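Local structure of ThiJ/PfpI family protein (Francisella tularensis subsp. novicida, 4P5P) at residues 186-191 and 196-201; 153-158 and 178-183; 3-8 and 86-91; 38-43 and 218-223; 12-17 and 166-171. The protein is a flavodoxin-like virulence factor of the DJ-1/PfpI family, possibly with glyoxalase III activity. One frame throughout, in Å; residues are numbered along the deposited sequence.

Interaction 1: 186-191 and 196-201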
# COMPACT_ATOMS: atom_id res chain seq x y z
N LYS A 186 -13.36 4.96 10.77
CA LYS A 186 -13.67 4.01 11.83
C LYS A 186 -12.59 2.94 11.80
O LYS A 186 -12.68 2.00 11.01
CB LYS A 186 -15.06 3.41 11.63
CG LYS A 186 -16.16 4.46 11.66
CD LYS A 186 -17.50 3.92 11.21
CE LYS A 186 -18.51 5.05 11.08
NZ LYS A 186 -19.83 4.56 10.61
N TYR A 187 -11.57 3.11 12.64
CA TYR A 187 -10.44 2.21 12.70
C TYR A 187 -10.71 1.01 13.59
O TYR A 187 -11.23 1.15 14.69
CB TYR A 187 -9.18 2.92 13.21
CG TYR A 187 -7.98 1.99 13.24
CD1 TYR A 187 -7.72 1.19 14.34
CD2 TYR A 187 -7.14 1.86 12.14
CE1 TYR A 187 -6.66 0.32 14.37
CE2 TYR A 187 -6.06 0.99 12.16
CZ TYR A 187 -5.83 0.21 13.28
OH TYR A 187 -4.79 -0.68 13.37
N SER A 188 -10.32 -0.16 13.10
CA SER A 188 -10.31 -1.36 13.93
C SER A 188 -9.13 -2.24 13.56
O SER A 188 -8.51 -2.06 12.51
CB SER A 188 -11.61 -2.16 13.78
OG SER A 188 -11.73 -2.73 12.50
N SER A 189 -8.80 -3.18 14.44
CA SER A 189 -7.72 -4.12 14.18
C SER A 189 -7.99 -5.46 14.85
O SER A 189 -8.74 -5.54 15.84
CB SER A 189 -6.36 -3.57 14.67
OG SER A 189 -6.31 -3.44 16.09
N ALA A 190 -7.39 -6.50 14.30
CA ALA A 190 -7.41 -7.80 14.93
C ALA A 190 -6.21 -7.91 15.85
O ALA A 190 -5.40 -7.00 15.95
CB ALA A 190 -7.40 -8.90 13.89
N SER A 191 -6.10 -9.04 16.53
CA SER A 191 -4.94 -9.31 17.36
C SER A 191 -3.66 -9.24 16.54
O SER A 191 -3.69 -9.44 15.32
CB SER A 191 -5.08 -10.68 18.01
OG SER A 191 -4.10 -10.85 19.02
N TYR A 196 -6.27 -9.50 8.77
CA TYR A 196 -7.42 -8.63 8.99
C TYR A 196 -7.59 -7.67 7.83
O TYR A 196 -6.69 -6.89 7.54
CB TYR A 196 -7.27 -7.86 10.29
CG TYR A 196 -8.53 -7.17 10.76
CD1 TYR A 196 -9.66 -7.90 11.09
CD2 TYR A 196 -8.58 -5.79 10.91
CE1 TYR A 196 -10.81 -7.27 11.54
CE2 TYR A 196 -9.73 -5.16 11.37
CZ TYR A 196 -10.84 -5.90 11.68
OH TYR A 196 -11.99 -5.28 12.13
N VAL A 197 -8.75 -7.76 7.18
CA VAL A 197 -9.06 -6.98 6.00
C VAL A 197 -10.42 -6.32 6.15
O VAL A 197 -11.41 -6.96 6.50
CB VAL A 197 -9.04 -7.85 4.73
CG1 VAL A 197 -9.39 -7.03 3.49
CG2 VAL A 197 -7.68 -8.51 4.58
N LYS A 198 -10.47 -5.02 5.86
CA LYS A 198 -11.70 -4.25 5.85
C LYS A 198 -12.04 -3.78 4.44
O LYS A 198 -11.14 -3.48 3.66
CB LYS A 198 -11.57 -3.04 6.78
CG LYS A 198 -11.36 -3.42 8.25
CD LYS A 198 -12.53 -4.22 8.85
CE LYS A 198 -13.84 -3.49 8.75
NZ LYS A 198 -14.94 -4.18 9.48
N SER A 199 -13.33 -3.73 4.14
CA SER A 199 -13.80 -3.29 2.83
C SER A 199 -15.03 -2.39 3.02
O SER A 199 -16.05 -2.82 3.57
CB SER A 199 -14.12 -4.49 1.95
OG SER A 199 -14.32 -4.10 0.61
N ASP A 200 -14.91 -1.16 2.55
CA ASP A 200 -15.98 -0.17 2.69
C ASP A 200 -15.97 0.70 1.45
O ASP A 200 -15.00 1.41 1.19
CB ASP A 200 -15.77 0.67 3.95
CG ASP A 200 -16.98 1.49 4.32
OD1 ASP A 200 -17.76 1.86 3.42
OD2 ASP A 200 -17.14 1.78 5.51
N SER A 201 -17.04 0.64 0.66
CA SER A 201 -17.17 1.46 -0.54
C SER A 201 -16.00 1.25 -1.52
O SER A 201 -15.54 2.19 -2.15
CB SER A 201 -17.26 2.93 -0.15
OG SER A 201 -18.28 3.13 0.82

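Interaction 2: 153-158 and 178-183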
# COMPACT_ATOMS: atom_id res chain seq x y z
N LYS A 153 -15.76 5.74 7.18
CA LYS A 153 -15.55 4.44 6.56
C LYS A 153 -14.76 3.52 7.48
O LYS A 153 -13.90 3.96 8.23
CB LYS A 153 -14.86 4.60 5.21
CG LYS A 153 -15.78 5.29 4.20
CD LYS A 153 -15.26 5.25 2.79
CE LYS A 153 -16.28 5.84 1.81
NZ LYS A 153 -16.64 7.25 2.14
N GLU A 154 -15.09 2.23 7.42
CA GLU A 154 -14.38 1.22 8.19
C GLU A 154 -13.06 0.88 7.52
O GLU A 154 -13.04 0.46 6.36
CB GLU A 154 -15.25 -0.03 8.35
CG GLU A 154 -16.58 0.31 8.98
CD GLU A 154 -17.40 -0.90 9.35
OE1 GLU A 154 -18.55 -0.72 9.79
OE2 GLU A 154 -16.89 -2.03 9.19
N VAL A 155 -11.98 1.09 8.25
CA VAL A 155 -10.64 0.82 7.78
C VAL A 155 -9.81 0.10 8.84
O VAL A 155 -10.17 0.08 10.03
CB VAL A 155 -9.88 2.12 7.37
CG1 VAL A 155 -10.67 2.93 6.36
CG2 VAL A 155 -9.55 2.98 8.60
N THR A 156 -8.71 -0.49 8.40
CA THR A 156 -7.66 -0.93 9.28
C THR A 156 -6.32 -0.50 8.70
O THR A 156 -6.28 0.31 7.75
CB THR A 156 -7.70 -2.47 9.50
OG1 THR A 156 -6.78 -2.85 10.53
CG2 THR A 156 -7.39 -3.23 8.22
N GLY A 157 -5.24 -1.02 9.26
CA GLY A 157 -3.88 -0.63 8.91
C GLY A 157 -2.99 -1.03 10.07
O GLY A 157 -3.49 -1.50 11.09
N PHE A 158 -1.67 -0.88 9.91
CA PHE A 158 -0.72 -1.32 10.93
C PHE A 158 -1.07 -0.71 12.29
O PHE A 158 -1.17 0.50 12.44
CB PHE A 158 0.70 -0.94 10.50
CG PHE A 158 1.79 -1.76 11.13
CD1 PHE A 158 2.07 -3.04 10.67
CD2 PHE A 158 2.55 -1.25 12.16
CE1 PHE A 158 3.10 -3.79 11.24
CE2 PHE A 158 3.57 -1.98 12.72
CZ PHE A 158 3.85 -3.26 12.26
N ASP A 178 -3.65 6.41 14.87
CA ASP A 178 -4.18 7.66 15.41
C ASP A 178 -4.58 8.61 14.26
O ASP A 178 -5.59 9.30 14.34
CB ASP A 178 -3.16 8.33 16.33
CG ASP A 178 -2.89 7.53 17.61
OD1 ASP A 178 -3.56 6.52 17.87
OD2 ASP A 178 -1.99 7.93 18.38
N SER A 179 -3.78 8.63 13.20
CA SER A 179 -4.07 9.52 12.07
C SER A 179 -5.33 9.15 11.31
O SER A 179 -6.06 10.01 10.84
CB SER A 179 -2.89 9.55 11.09
OG SER A 179 -1.89 10.42 11.54
N LEU A 180 -5.59 7.85 11.19
CA LEU A 180 -6.81 7.39 10.53
C LEU A 180 -8.03 7.79 11.37
O LEU A 180 -9.06 8.21 10.83
CB LEU A 180 -6.76 5.88 10.33
CG LEU A 180 -5.70 5.44 9.30
CD1 LEU A 180 -5.40 3.95 9.39
CD2 LEU A 180 -6.15 5.80 7.89
N VAL A 181 -7.92 7.68 12.69
CA VAL A 181 -8.99 8.12 13.58
C VAL A 181 -9.18 9.63 13.46
O VAL A 181 -10.32 10.10 13.32
CB VAL A 181 -8.70 7.72 15.05
CG1 VAL A 181 -9.69 8.38 16.02
CG2 VAL A 181 -8.77 6.19 15.20
N GLU A 182 -8.10 10.39 13.49
CA GLU A 182 -8.22 11.85 13.33
C GLU A 182 -8.87 12.25 12.00
O GLU A 182 -9.56 13.27 11.93
CB GLU A 182 -6.86 12.55 13.43
CG GLU A 182 -7.01 14.07 13.24
CD GLU A 182 -5.77 14.89 13.55
OE1 GLU A 182 -5.85 16.13 13.42
OE2 GLU A 182 -4.73 14.30 13.91
N ALA A 183 -8.64 11.45 10.96
CA ALA A 183 -9.21 11.72 9.64
C ALA A 183 -10.71 11.44 9.58
O ALA A 183 -11.37 11.78 8.59
CB ALA A 183 -8.49 10.91 8.59

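Interaction 3: 3-8 and 86-91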
# COMPACT_ATOMS: atom_id res chain seq x y z
N ASN A 3 -7.00 -3.69 -15.40
CA ASN A 3 -5.68 -3.10 -15.25
C ASN A 3 -5.52 -2.52 -13.85
O ASN A 3 -6.30 -1.66 -13.44
CB ASN A 3 -5.43 -2.04 -16.31
CG ASN A 3 -5.14 -2.64 -17.66
OD1 ASN A 3 -4.03 -3.10 -17.93
ND2 ASN A 3 -6.15 -2.65 -18.53
N VAL A 4 -4.52 -3.02 -13.13
CA VAL A 4 -4.30 -2.67 -11.73
C VAL A 4 -2.96 -1.96 -11.56
O VAL A 4 -1.95 -2.41 -12.09
CB VAL A 4 -4.31 -3.94 -10.85
CG1 VAL A 4 -4.03 -3.61 -9.38
CG2 VAL A 4 -5.65 -4.69 -11.00
N LEU A 5 -2.97 -0.85 -10.83
CA LEU A 5 -1.75 -0.10 -10.51
C LEU A 5 -1.33 -0.37 -9.07
O LEU A 5 -2.08 -0.11 -8.15
CB LEU A 5 -1.97 1.40 -10.73
CG LEU A 5 -0.72 2.26 -10.54
CD1 LEU A 5 0.28 1.97 -11.63
CD2 LEU A 5 -1.10 3.71 -10.51
N MET A 6 -0.12 -0.88 -8.89
CA MET A 6 0.44 -1.10 -7.56
C MET A 6 1.52 -0.04 -7.35
O MET A 6 2.34 0.22 -8.24
CB MET A 6 1.01 -2.51 -7.42
CG MET A 6 -0.06 -3.60 -7.49
SD MET A 6 0.56 -5.22 -7.01
CE MET A 6 0.77 -5.01 -5.25
N VAL A 7 1.50 0.56 -6.16
CA VAL A 7 2.35 1.69 -5.80
C VAL A 7 3.20 1.39 -4.57
O VAL A 7 2.70 0.96 -3.53
CB VAL A 7 1.49 2.94 -5.50
CG1 VAL A 7 2.35 4.14 -5.17
CG2 VAL A 7 0.58 3.27 -6.67
N THR A 8 4.50 1.65 -4.68
CA THR A 8 5.43 1.47 -3.57
C THR A 8 6.04 2.77 -3.12
O THR A 8 6.09 3.75 -3.88
CB THR A 8 6.61 0.55 -3.91
OG1 THR A 8 7.56 1.28 -4.70
CG2 THR A 8 6.15 -0.69 -4.66
N ARG A 86 4.08 9.81 -10.82
CA ARG A 86 3.74 11.05 -11.51
C ARG A 86 3.62 10.86 -13.02
O ARG A 86 3.05 11.71 -13.70
CB ARG A 86 4.77 12.14 -11.23
CG ARG A 86 6.06 12.00 -11.98
CD ARG A 86 7.09 13.09 -11.60
NE ARG A 86 7.56 12.92 -10.23
CZ ARG A 86 8.63 12.22 -9.86
NH1 ARG A 86 9.43 11.63 -10.75
NH2 ARG A 86 8.92 12.13 -8.58
N ASP A 87 4.15 9.76 -13.55
CA ASP A 87 4.21 9.59 -14.99
C ASP A 87 3.17 8.66 -15.58
O ASP A 87 3.14 8.47 -16.80
CB ASP A 87 5.59 9.13 -15.40
CG ASP A 87 6.63 10.24 -15.26
OD1 ASP A 87 6.31 11.43 -15.48
OD2 ASP A 87 7.79 9.93 -14.93
N VAL A 88 2.28 8.12 -14.76
CA VAL A 88 1.26 7.24 -15.30
C VAL A 88 -0.05 7.99 -15.45
O VAL A 88 -0.33 8.96 -14.75
CB VAL A 88 1.04 6.00 -14.42
CG1 VAL A 88 2.32 5.19 -14.37
CG2 VAL A 88 0.60 6.39 -13.04
N ASN A 89 -0.85 7.54 -16.41
CA ASN A 89 -2.19 8.05 -16.58
C ASN A 89 -3.18 7.14 -15.88
O ASN A 89 -3.46 6.04 -16.34
CB ASN A 89 -2.56 8.19 -18.05
CG ASN A 89 -3.79 9.03 -18.25
OD1 ASN A 89 -4.74 8.95 -17.47
ND2 ASN A 89 -3.78 9.87 -19.29
N ILE A 90 -3.73 7.65 -14.79
CA ILE A 90 -4.61 6.88 -13.93
C ILE A 90 -5.89 6.39 -14.64
O ILE A 90 -6.47 5.39 -14.24
CB ILE A 90 -4.98 7.71 -12.68
CG1 ILE A 90 -5.59 6.83 -11.59
CG2 ILE A 90 -5.90 8.88 -13.06
CD1 ILE A 90 -4.68 5.72 -11.08
N LYS A 91 -6.28 7.08 -15.71
CA LYS A 91 -7.49 6.73 -16.46
C LYS A 91 -7.45 5.30 -17.00
O LYS A 91 -8.48 4.68 -17.23
CB LYS A 91 -7.69 7.71 -17.62
CG LYS A 91 -7.77 9.17 -17.21
CD LYS A 91 -9.00 9.45 -16.36
CE LYS A 91 -9.20 10.94 -16.12
NZ LYS A 91 -10.41 11.19 -15.28

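Interaction 4: 38-43 and 218-223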
# COMPACT_ATOMS: atom_id res chain seq x y z
N LYS A 38 -4.38 -14.00 -17.03
CA LYS A 38 -4.41 -13.60 -18.44
C LYS A 38 -5.41 -12.48 -18.71
O LYS A 38 -5.35 -11.84 -19.76
CB LYS A 38 -4.70 -14.80 -19.34
CG LYS A 38 -3.48 -15.72 -19.44
CD LYS A 38 -3.74 -16.92 -20.32
CE LYS A 38 -2.51 -17.79 -20.42
NZ LYS A 38 -2.75 -18.96 -21.30
N ASN A 39 -6.32 -12.23 -17.76
CA ASN A 39 -7.29 -11.16 -17.93
C ASN A 39 -7.12 -10.00 -16.94
O ASN A 39 -7.93 -9.07 -16.93
CB ASN A 39 -8.70 -11.74 -17.81
CG ASN A 39 -9.05 -12.62 -18.99
OD1 ASN A 39 -8.78 -12.27 -20.15
ND2 ASN A 39 -9.64 -13.78 -18.72
N ILE A 40 -6.07 -10.04 -16.14
CA ILE A 40 -5.75 -8.95 -15.22
C ILE A 40 -4.28 -8.59 -15.30
O ILE A 40 -3.40 -9.39 -14.94
CB ILE A 40 -6.08 -9.29 -13.74
CG1 ILE A 40 -7.55 -9.68 -13.57
CG2 ILE A 40 -5.79 -8.09 -12.85
CD1 ILE A 40 -7.86 -10.24 -12.20
N ASN A 41 -4.03 -7.38 -15.76
CA ASN A 41 -2.68 -6.85 -15.89
C ASN A 41 -2.33 -6.01 -14.68
O ASN A 41 -3.18 -5.30 -14.16
CB ASN A 41 -2.58 -6.02 -17.18
CG ASN A 41 -1.26 -5.29 -17.31
OD1 ASN A 41 -0.25 -5.90 -17.65
ND2 ASN A 41 -1.27 -3.98 -17.07
N ILE A 42 -1.09 -6.11 -14.22
CA ILE A 42 -0.62 -5.29 -13.11
C ILE A 42 0.60 -4.51 -13.53
O ILE A 42 1.59 -5.08 -14.01
CB ILE A 42 -0.26 -6.13 -11.87
CG1 ILE A 42 -1.47 -6.97 -11.44
CG2 ILE A 42 0.19 -5.20 -10.73
CD1 ILE A 42 -1.18 -7.90 -10.28
N ASP A 43 0.54 -3.20 -13.33
CA ASP A 43 1.69 -2.31 -13.51
C ASP A 43 2.14 -1.83 -12.14
O ASP A 43 1.33 -1.62 -11.26
CB ASP A 43 1.34 -1.12 -14.40
CG ASP A 43 1.00 -1.54 -15.82
OD1 ASP A 43 1.47 -2.60 -16.28
OD2 ASP A 43 0.27 -0.78 -16.50
N ALA A 218 -9.71 -10.08 -1.61
CA ALA A 218 -10.74 -9.05 -1.55
C ALA A 218 -10.67 -8.10 -2.75
O ALA A 218 -11.68 -7.73 -3.33
CB ALA A 218 -10.62 -8.28 -0.27
N ILE A 219 -9.46 -7.71 -3.12
CA ILE A 219 -9.27 -6.84 -4.26
C ILE A 219 -9.78 -7.50 -5.52
O ILE A 219 -10.53 -6.90 -6.29
CB ILE A 219 -7.78 -6.50 -4.43
CG1 ILE A 219 -7.31 -5.61 -3.27
CG2 ILE A 219 -7.53 -5.79 -5.76
CD1 ILE A 219 -5.82 -5.47 -3.19
N LYS A 220 -9.37 -8.75 -5.74
CA LYS A 220 -9.66 -9.43 -6.99
C LYS A 220 -11.16 -9.58 -7.17
O LYS A 220 -11.69 -9.39 -8.27
CB LYS A 220 -8.98 -10.81 -7.04
CG LYS A 220 -9.03 -11.45 -8.42
CD LYS A 220 -8.04 -12.58 -8.56
CE LYS A 220 -8.08 -13.16 -9.97
NZ LYS A 220 -6.83 -13.87 -10.36
N GLN A 221 -11.85 -9.88 -6.07
CA GLN A 221 -13.30 -10.02 -6.11
C GLN A 221 -13.99 -8.68 -6.39
O GLN A 221 -14.96 -8.62 -7.15
CB GLN A 221 -13.80 -10.59 -4.79
CG GLN A 221 -15.29 -10.89 -4.79
CD GLN A 221 -15.71 -11.68 -3.58
OE1 GLN A 221 -14.89 -12.01 -2.72
NE2 GLN A 221 -17.00 -11.98 -3.49
N SER A 222 -13.47 -7.60 -5.79
CA SER A 222 -14.08 -6.28 -5.93
C SER A 222 -13.92 -5.71 -7.34
O SER A 222 -14.69 -4.83 -7.74
CB SER A 222 -13.48 -5.32 -4.91
OG SER A 222 -14.20 -4.09 -4.90
N LEU A 223 -12.93 -6.21 -8.07
CA LEU A 223 -12.72 -5.79 -9.46
C LEU A 223 -13.91 -6.14 -10.36
O LEU A 223 -14.07 -5.55 -11.42
CB LEU A 223 -11.47 -6.46 -10.05
CG LEU A 223 -10.12 -5.91 -9.62
CD1 LEU A 223 -8.99 -6.77 -10.17
CD2 LEU A 223 -9.99 -4.47 -10.09

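Interaction 5: 12-17 and 166-171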
# COMPACT_ATOMS: atom_id res chain seq x y z
N ASP A 12 13.91 5.36 1.82
CA ASP A 12 14.77 4.26 2.24
C ASP A 12 15.45 4.40 3.60
O ASP A 12 16.24 3.54 3.96
CB ASP A 12 15.86 3.99 1.18
CG ASP A 12 16.85 5.15 1.03
OD1 ASP A 12 16.58 6.26 1.49
OD2 ASP A 12 17.91 4.94 0.39
N VAL A 13 15.14 5.45 4.36
CA VAL A 13 15.76 5.63 5.67
C VAL A 13 14.71 5.79 6.76
O VAL A 13 13.73 6.51 6.59
CB VAL A 13 16.71 6.85 5.72
CG1 VAL A 13 17.27 7.06 7.13
CG2 VAL A 13 17.83 6.67 4.72
N MET A 14 14.93 5.11 7.87
CA MET A 14 14.00 5.13 8.98
C MET A 14 14.19 6.42 9.78
O MET A 14 14.91 6.46 10.77
CB MET A 14 14.22 3.89 9.85
CG MET A 14 13.07 3.57 10.78
SD MET A 14 11.67 2.77 9.96
CE MET A 14 12.18 1.05 9.96
N GLY A 15 13.55 7.49 9.33
CA GLY A 15 13.58 8.74 10.07
C GLY A 15 14.96 9.36 10.18
O GLY A 15 15.66 9.52 9.18
N ASN A 16 15.35 9.75 11.39
CA ASN A 16 16.64 10.41 11.63
C ASN A 16 17.76 9.42 11.97
O ASN A 16 18.92 9.81 12.15
CB ASN A 16 16.52 11.44 12.75
CG ASN A 16 15.58 12.57 12.41
OD1 ASN A 16 14.70 12.91 13.19
ND2 ASN A 16 15.76 13.15 11.23
N SER A 17 17.41 8.15 12.06
CA SER A 17 18.40 7.10 12.26
C SER A 17 19.10 6.76 10.95
O SER A 17 18.77 7.30 9.89
CB SER A 17 17.75 5.86 12.85
OG SER A 17 17.04 5.15 11.85
N VAL A 166 7.36 -3.92 17.54
CA VAL A 166 8.57 -3.84 16.71
C VAL A 166 9.48 -2.67 17.12
O VAL A 166 10.54 -2.45 16.52
CB VAL A 166 8.23 -3.72 15.20
CG1 VAL A 166 7.44 -4.93 14.74
CG2 VAL A 166 7.47 -2.44 14.90
N GLY A 167 9.07 -1.92 18.14
CA GLY A 167 9.91 -0.91 18.76
C GLY A 167 10.10 0.38 17.99
O GLY A 167 11.10 1.07 18.16
N LEU A 168 9.13 0.74 17.15
CA LEU A 168 9.27 1.90 16.28
C LEU A 168 8.24 2.99 16.54
O LEU A 168 8.13 3.92 15.77
CB LEU A 168 9.20 1.46 14.81
CG LEU A 168 10.36 0.59 14.35
CD1 LEU A 168 10.07 -0.03 12.98
CD2 LEU A 168 11.66 1.39 14.30
N THR A 169 7.51 2.87 17.65
CA THR A 169 6.50 3.87 18.01
C THR A 169 7.09 5.27 18.03
O THR A 169 6.43 6.23 17.64
CB THR A 169 5.89 3.56 19.40
OG1 THR A 169 5.27 2.27 19.37
CG2 THR A 169 4.86 4.61 19.79
N ASP A 170 8.33 5.38 18.50
CA ASP A 170 9.00 6.66 18.65
C ASP A 170 9.90 7.01 17.45
O ASP A 170 10.57 8.05 17.46
CB ASP A 170 9.82 6.67 19.94
CG ASP A 170 10.23 8.06 20.37
OD1 ASP A 170 9.37 8.79 20.92
OD2 ASP A 170 11.40 8.43 20.17
N VAL A 171 9.91 6.16 16.43
CA VAL A 171 10.71 6.42 15.23
C VAL A 171 9.82 6.93 14.09
O VAL A 171 10.21 7.82 13.33
CB VAL A 171 11.47 5.16 14.78
CG1 VAL A 171 12.32 5.46 13.56
CG2 VAL A 171 12.34 4.63 15.92

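Interaction 1: 186-191 and 196-201
Y196 and S188 meet at the surface of the flavodoxin-like DJ-1/PfpI fold. Here the loop after strand 186-187 passes strand 197-200, the outermost strand of the main sheet, in the opposite direction. No backbone hydrogen bond joins the two segments, so side chains carry the contact.

The polar part is one short hydrogen bond. S188 OG lies 2.6 Å from Y196 OH, at the edge of the phenol and in its plane. Either hydroxyl may be the donor. The S188 hydroxyl sits between the backbone N and the carbonyl carbon of its own residue (chi1 68°), on the side of Y196.

The packing part is backbone laid over a ring. The peptide of S189 and A190 crosses one face of Y196 near the rim, with S189 CA 3.6 Å from Y196 CE2. A190 N is 3.7 Å from Y196 CD2. The methyl group A190 CB adds an apolar touch, 3.7 Å from Y196 CD1. A190 N is hydrogen-bonded to Q207 OE1, which helps hold the loop over the ring.

The charged part lies beside the hydroxyl pair. K198 bends at chi2 and chi3, and its NZ forms a salt bridge with E154 OE2. The bend brings the aliphatic chain past S188, with K198 CD 4.0 Å from S188 OG.

Interaction 2: 153-158 and 178-183
L180 has its CG anti to the carbonyl carbon (chi1 -68°), and chi2 of 164° extends CD1 away from helix 176-182 toward V155 and T156. V155 answers with CG2, which chi1 of -55° sets between the backbone N and the carbonyl carbon.

The setting is a beta-alpha-beta crossover. Strand 154-155 leads through helices 160-165 and 176-182 to the parallel strand 186-187, and L180 points from the second helix at the first strand. The contact is buried and slight. L180 CD1 lies 4.3 Å from V155 CG2, a loose apolar touch. The same methyl group is 4.1 Å from T156 O, so it meets the backbone as well as a side chain. No hydrogen bond crosses between the segments.

The T156 side chain starts off away from the helix. T156 OG1 is hydrogen-bonded to S188 O, just after the neighbouring strand 186-187. Y187 also packs on L180, and its OH is hydrogen-bonded to G157 O, so strand 186-187 flanks the pair. F158 turns away from the helix, and its ring meets that of H133. H133 follows C132, which is oxidised to 3-sulfinoalanine in this crystal. Segment 153-158 therefore joins this helix packing to the surroundings of the modified cysteine. On the helix side, the helical turn that carries L180 has E182 N hydrogen-bonded to D178 O at 2.9 Å.

Interaction 3: 3-8 and 86-91
L5 meets V88 and I90 through a single methyl group. L5 CD2 is 4.1 Å from V88 CG2, and the two side chains reach toward each other tip to tip. I90 CD1 is also 4.1 Å from L5 CD2, but I90 crosses the leucine at about a right angle. The L5 side chain leaves the strand with CG anti to the backbone N (chi1 -175°). I90 has its CG1 placed likewise, and chi2 of 60° bends CD1 round to the leucine. The contact is wholly apolar.

Strand 2-8 lies in the parallel part of the main sheet of the flavodoxin-like fold, between strands 40-46 and 95-98. Segment 86-91 belongs to the connection from the edge strand 83-84 to strand 95-98. It lies over one face of the sheet.

An Asx turn shapes this connection at N89. Its OD1 accepts from K91 N at 3.0 Å, with an N-H...O angle of 152°. Further out is helix 112-123. V88 touches K117 and I90 touches D120 and I121, while K91 NZ forms a salt bridge with D120 OD2.

Interaction 4: 38-43 and 218-223
I40 and K220 cross obliquely, with the end of the isoleucine set against the lysine chain. I40 CD1 is 3.7 Å from K220 CE and 4.1 Å from K220 CG, so the methyl group lies against the lysine methylenes where the two chains cross. L223 meets the same methyl group, with its CD1 4.2 Å from I40 CD1.

Torsions place both partners. I40 has CG1 anti to the carbonyl carbon (chi1 -57°), and chi2 near 170° extends CD1 toward the helix. K220 has CG anti to its backbone N (chi1 -169°) and runs out extended beyond it.

I40 begins strand 40-46 and K220 is on helix 212-222, near the C-terminus. The helix packs on one face of the central sheet of the flavodoxin-like fold. I219 touches I35 of helix 26-35 and I97 of strand 95-98, and L223 touches V4 and A95.

The ammonium group of K220 is held by D37 OD2 in a salt bridge and by I35 O in a hydrogen bond. The lysine therefore plays two roles. Its methylenes pack as an apolar side chain on I40, while its charge is met by I35 at the end of helix 26-35 and by D37 just after it.

Interaction 5: 12-17 and 166-171
M14 reaches from segment 12-17 to V171 and L168, and all of the close packing runs through it. M14 CG lies 3.4 Å from V171 CG1, tighter than usual for two carbons. At the far end M14 CE is 3.8 Å from L168 CD1. The methionine crosses both partners at about right angles. Its CG is anti to the backbone N (chi1 -163°), and bends at chi2 and chi3 bring CE round to the leucine. No hydrogen bond crosses the contact.

Hydrogen bonds within each segment fix the two loops. M14 O is gripped twice by S17, which ends a type II' beta turn begun by M14. S17 OG donates to it at 2.7 Å, tilted 15° from the carbonyl plane, and S17 N at 3.3 Å. S17 OG also accepts from E19 N. V171 N is hydrogen-bonded to L168 O at 2.9 Å, which draws the two residues facing M14 together.

The solvent side is looser. N16, a central residue of the type II' turn, is exposed. T169 and D170 are likewise exposed on the partner segment.

Segment 12-17 lies in the connection from strand 2-8 to helix 26-35. Segment 166-171 lies in the loop from helix 160-165 to helix 176-182; a Schellman motif at G167 closes the first helix. L168 touches E163 of helix 160-165. The H102 side chain, in the loop after strand 95-98, touches both M14 and L168.

In the fold
Interactions 1 and 2 lie side by side, with centres 9 Å apart. They share the small sheet of strands 154-155 and 186-187, and Y196 CD2 packs 3.5 Å from T156 OG1. Interactions 3 and 4 form a second pair, with centres 14 Å apart on neighbouring strands of the main sheet. V4 N to N41 O (2.8 Å) joins them. V197 CG1 touches A218 CB at 4.2 Å, so interactions 1 and 4 also meet. Interaction 5 stands apart, its centre about 33 Å from that of interaction 4, but its nearest atoms come within about 4 Å of interaction 2. Through F158, interaction 2 reaches the region of oxidised C132, probably the nucleophile as in relatives.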